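Local structure of TrwG component of type IV secretion system (Bartonella birtlesii, 4JF8) at residues 52-57 / 105-110. The protein is a VirB8-family component of a bacterial type IV secretion system and probably helps assemble the inner-membrane part of that machine. Numbering follows the deposited sequence.
Sequences YVLNRE and VKVRSI. With EDO (1,2-ethanediol), chain C.
V105 and V107 both carry CG1 anti to the backbone N (chi1 176° and 173°). V105 thereby sets CG1 against L54 and CG2 against E57, while V107 presents CG2 to helix 42-57. L54 holds CG anti to its carbonyl carbon. The fold is the NTF2-like part of a longer membrane protein, consistent with the periplasmic domain of VirB8 proteins. The first helix of the domain packs on a curved antiparallel sheet, here against 101-112, one of its two edge strands within this chain. The two segments run roughly antiparallel, at 156°, with axes 8.8 Å apart. No hydrogen bond links them; methyl contacts carry the packing. L54 CD2 touches both valines, lying 3.8 Å from V105 CG1 and 4.0 Å from V107 CG2. V53 CG1 meets the same V107 methyl at 4.2 Å, so V107 CG2 touches two successive helix residues. E57 contributes the base of its side chain, with CB 3.7 Å from V105 CG2. Its chain then bends at chi2 and leads the carboxylate away from strand 105-110, where OE2 hydrogen-bonds Y169 OH on strand 164-173. Farther along, a classic beta bulge sets R108 and S109 opposite R121 of strand 117-128, and I110 packs on L158 of the second subunit. R56 NH1 donates to Y52 OH within the guanidinium plane. A 1,2-ethanediol, probably from the crystallisation liquor, binds the carbonyls of N55 and R56. Back at the strand, V105 CG2 also lies against the helix backbone, 3.6 Å from E57 C.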
ATOM      1  N   TYR A  52       2.344   3.527   8.069  1.00  8.06           N
ATOM      2  CA  TYR A  52       1.523   3.447   9.257  1.00  8.15           C
ATOM      3  C   TYR A  52       0.688   4.703   9.480  1.00  8.19           C
ATOM      4  O   TYR A  52      -0.529   4.618   9.666  1.00  8.09           O
ATOM      5  CB  TYR A  52       2.382   3.153  10.498  1.00  8.29           C
ATOM      6  CG  TYR A  52       1.535   2.759  11.691  1.00  8.11           C
ATOM      7  CD1 TYR A  52       1.043   1.458  11.788  1.00  8.13           C
ATOM      8  CD2 TYR A  52       1.152   3.684  12.671  1.00  8.28           C
ATOM      9  CE1 TYR A  52       0.232   1.066  12.840  1.00  8.25           C
ATOM     10  CE2 TYR A  52       0.345   3.298  13.724  1.00  8.37           C
ATOM     11  CZ  TYR A  52      -0.129   1.999  13.793  1.00  8.15           C
ATOM     12  OH  TYR A  52      -0.915   1.629  14.884  1.00  8.60           O
ATOM     13  N   VAL A  53       1.329   5.862   9.455  1.00  8.14           N
ATOM     14  CA  VAL A  53       0.620   7.097   9.718  1.00  8.52           C
ATOM     15  C   VAL A  53      -0.428   7.348   8.640  1.00  8.35           C
ATOM     16  O   VAL A  53      -1.560   7.737   8.940  1.00  8.29           O
ATOM     17  CB  VAL A  53       1.587   8.287   9.896  1.00  8.97           C
ATOM     18  CG1 VAL A  53       0.806   9.594   9.968  1.00  9.36           C
ATOM     19  CG2 VAL A  53       2.413   8.114  11.170  1.00  9.36           C
ATOM     20  N   LEU A  54      -0.076   7.136   7.378  1.00  8.08           N
ATOM     21  CA  LEU A  54      -1.044   7.374   6.311  1.00  8.53           C
ATOM     22  C   LEU A  54      -2.235   6.443   6.464  1.00  8.50           C
ATOM     23  O   LEU A  54      -3.388   6.857   6.275  1.00  8.72           O
ATOM     24  CB  LEU A  54      -0.409   7.187   4.930  1.00  8.95           C
ATOM     25  CG  LEU A  54       0.569   8.288   4.507  1.00  9.57           C
ATOM     26  CD1 LEU A  54       1.177   7.944   3.160  1.00 10.19           C
ATOM     27  CD2 LEU A  54      -0.137   9.642   4.446  1.00 10.31           C
ATOM     28  N   ASN A  55      -2.002   5.176   6.757  1.00  7.87           N
ATOM     29  CA  ASN A  55      -3.122   4.232   6.819  1.00  8.05           C
ATOM     30  C   ASN A  55      -3.962   4.405   8.073  1.00  8.02           C
ATOM     31  O   ASN A  55      -5.169   4.174   8.025  1.00  8.51           O
ATOM     32  CB  ASN A  55      -2.647   2.793   6.648  1.00  8.20           C
ATOM     33  CG  ASN A  55      -2.402   2.452   5.209  1.00  8.31           C
ATOM     34  OD1 ASN A  55      -3.327   2.058   4.495  1.00  9.11           O
ATOM     35  ND2 ASN A  55      -1.175   2.573   4.762  1.00  8.42           N
ATOM     36  N   ARG A  56      -3.361   4.844   9.161  1.00  7.93           N
ATOM     37  CA  ARG A  56      -4.089   4.975  10.424  1.00  8.00           C
ATOM     38  C   ARG A  56      -4.882   6.273  10.498  1.00  8.61           C
ATOM     39  O   ARG A  56      -6.006   6.290  11.003  1.00  9.10           O
ATOM     40  CB  ARG A  56      -3.127   4.871  11.611  1.00  8.08           C
ATOM     41  CG  ARG A  56      -3.849   5.026  12.940  1.00  8.17           C
ATOM     42  CD  ARG A  56      -3.075   4.534  14.117  1.00  8.21           C
ATOM     43  NE  ARG A  56      -3.731   4.856  15.384  1.00  8.45           N
ATOM     44  CZ  ARG A  56      -3.485   4.268  16.547  1.00  8.85           C
ATOM     45  NH1 ARG A  56      -2.646   3.238  16.642  1.00  9.32           N
ATOM     46  NH2 ARG A  56      -4.113   4.691  17.640  1.00  9.03           N
ATOM     47  N   GLU A  57      -4.291   7.354  10.008  1.00  8.43           N
ATOM     48  CA  GLU A  57      -4.889   8.675  10.179  1.00  8.92           C
ATOM     49  C   GLU A  57      -5.822   9.069   9.032  1.00  9.40           C
ATOM     50  O   GLU A  57      -6.696   9.906   9.199  1.00  9.63           O
ATOM     51  CB  GLU A  57      -3.796   9.746  10.361  1.00  9.30           C
ATOM     52  CG  GLU A  57      -2.923   9.564  11.596  1.00  9.65           C
ATOM     53  CD  GLU A  57      -3.688   9.642  12.903  1.00 10.54           C
ATOM     54  OE1 GLU A  57      -4.734  10.333  12.972  1.00 11.84           O
ATOM     55  OE2 GLU A  57      -3.232   9.009  13.873  1.00 10.94           O
ATOM     56  N   VAL A 105      -4.521  13.301   4.785  1.00 10.59           N
ATOM     57  CA  VAL A 105      -3.298  13.357   5.590  1.00 10.70           C
ATOM     58  C   VAL A 105      -2.131  13.716   4.692  1.00 11.07           C
ATOM     59  O   VAL A 105      -1.957  13.110   3.622  1.00 12.90           O
ATOM     60  CB  VAL A 105      -3.027  11.988   6.233  1.00 10.82           C
ATOM     61  CG1 VAL A 105      -1.700  11.996   6.991  1.00 11.09           C
ATOM     62  CG2 VAL A 105      -4.172  11.587   7.142  1.00 11.74           C
ATOM     63  N   LYS A 106      -1.301  14.649   5.146  1.00 11.12           N
ATOM     64  CA  LYS A 106      -0.029  15.002   4.489  1.00 11.43           C
ATOM     65  C   LYS A 106       1.091  14.872   5.510  1.00 11.49           C
ATOM     66  O   LYS A 106       1.134  15.601   6.509  1.00 11.35           O
ATOM     67  CB  LYS A 106      -0.044  16.443   3.978  1.00 12.74           C
ATOM     68  N   VAL A 107       1.981  13.921   5.279  1.00 10.79           N
ATOM     69  CA  VAL A 107       3.169  13.744   6.129  1.00 11.35           C
ATOM     70  C   VAL A 107       4.220  14.751   5.694  1.00 12.05           C
ATOM     71  O   VAL A 107       4.572  14.822   4.526  1.00 12.25           O
ATOM     72  CB  VAL A 107       3.704  12.304   6.059  1.00 11.02           C
ATOM     73  CG1 VAL A 107       5.029  12.200   6.798  1.00 11.23           C
ATOM     74  CG2 VAL A 107       2.702  11.312   6.639  1.00 11.09           C
ATOM     75  N   ARG A 108       4.723  15.523   6.654  1.00 12.44           N
ATOM     76  CA  ARG A 108       5.722  16.572   6.378  1.00 14.74           C
ATOM     77  C   ARG A 108       7.136  16.137   6.695  1.00 14.59           C
ATOM     78  O   ARG A 108       8.061  16.538   6.008  1.00 16.57           O
ATOM     79  CB  ARG A 108       5.385  17.859   7.130  1.00 16.90           C
ATOM     80  CG  ARG A 108       4.003  18.434   6.865  1.00 20.08           C
ATOM     81  CD  ARG A 108       3.653  19.557   7.857  1.00 24.05           C
ATOM     82  NE  ARG A 108       3.045  19.051   9.096  1.00 26.01           N
ATOM     83  CZ  ARG A 108       3.009  19.697  10.270  1.00 29.14           C
ATOM     84  NH1 ARG A 108       3.574  20.895  10.394  1.00 31.90           N
ATOM     85  NH2 ARG A 108       2.433  19.130  11.348  1.00 26.82           N
ATOM     86  N   SER A 109       7.320  15.345   7.743  1.00 12.84           N
ATOM     87  CA  SER A 109       8.665  14.848   8.116  1.00 12.66           C
ATOM     88  C   SER A 109       8.527  13.653   9.015  1.00 11.95           C
ATOM     89  O   SER A 109       7.527  13.497   9.725  1.00 12.17           O
ATOM     90  CB  SER A 109       9.507  15.949   8.773  1.00 13.75           C
ATOM     91  OG  SER A 109       8.929  16.376   9.979  1.00 15.56           O
ATOM     92  N   ILE A 110       9.558  12.815   9.001  1.00 11.36           N
ATOM     93  CA  ILE A 110       9.633  11.602   9.817  1.00 11.52           C
ATOM     94  C   ILE A 110      11.030  11.545  10.386  1.00 12.17           C
ATOM     95  O   ILE A 110      12.014  11.527   9.619  1.00 13.15           O
ATOM     96  CB  ILE A 110       9.390  10.321   8.970  1.00 12.04           C
ATOM     97  CG1 ILE A 110       8.019  10.383   8.305  1.00 12.00           C
ATOM     98  CG2 ILE A 110       9.524   9.084   9.852  1.00 12.31           C
ATOM     99  CD1 ILE A 110       7.750   9.240   7.344  1.00 12.21           C
TER
HETATM  100  C1  EDO C 302      -8.514   4.801   8.892  1.00 18.37           C
HETATM  101  O1  EDO C 302      -8.458   5.468  10.164  1.00 17.44           O
HETATM  102  C2  EDO C 302      -8.481   3.309   9.076  1.00 18.32           C
HETATM  103  O2  EDO C 302      -7.188   2.982   9.492  1.00 16.87           O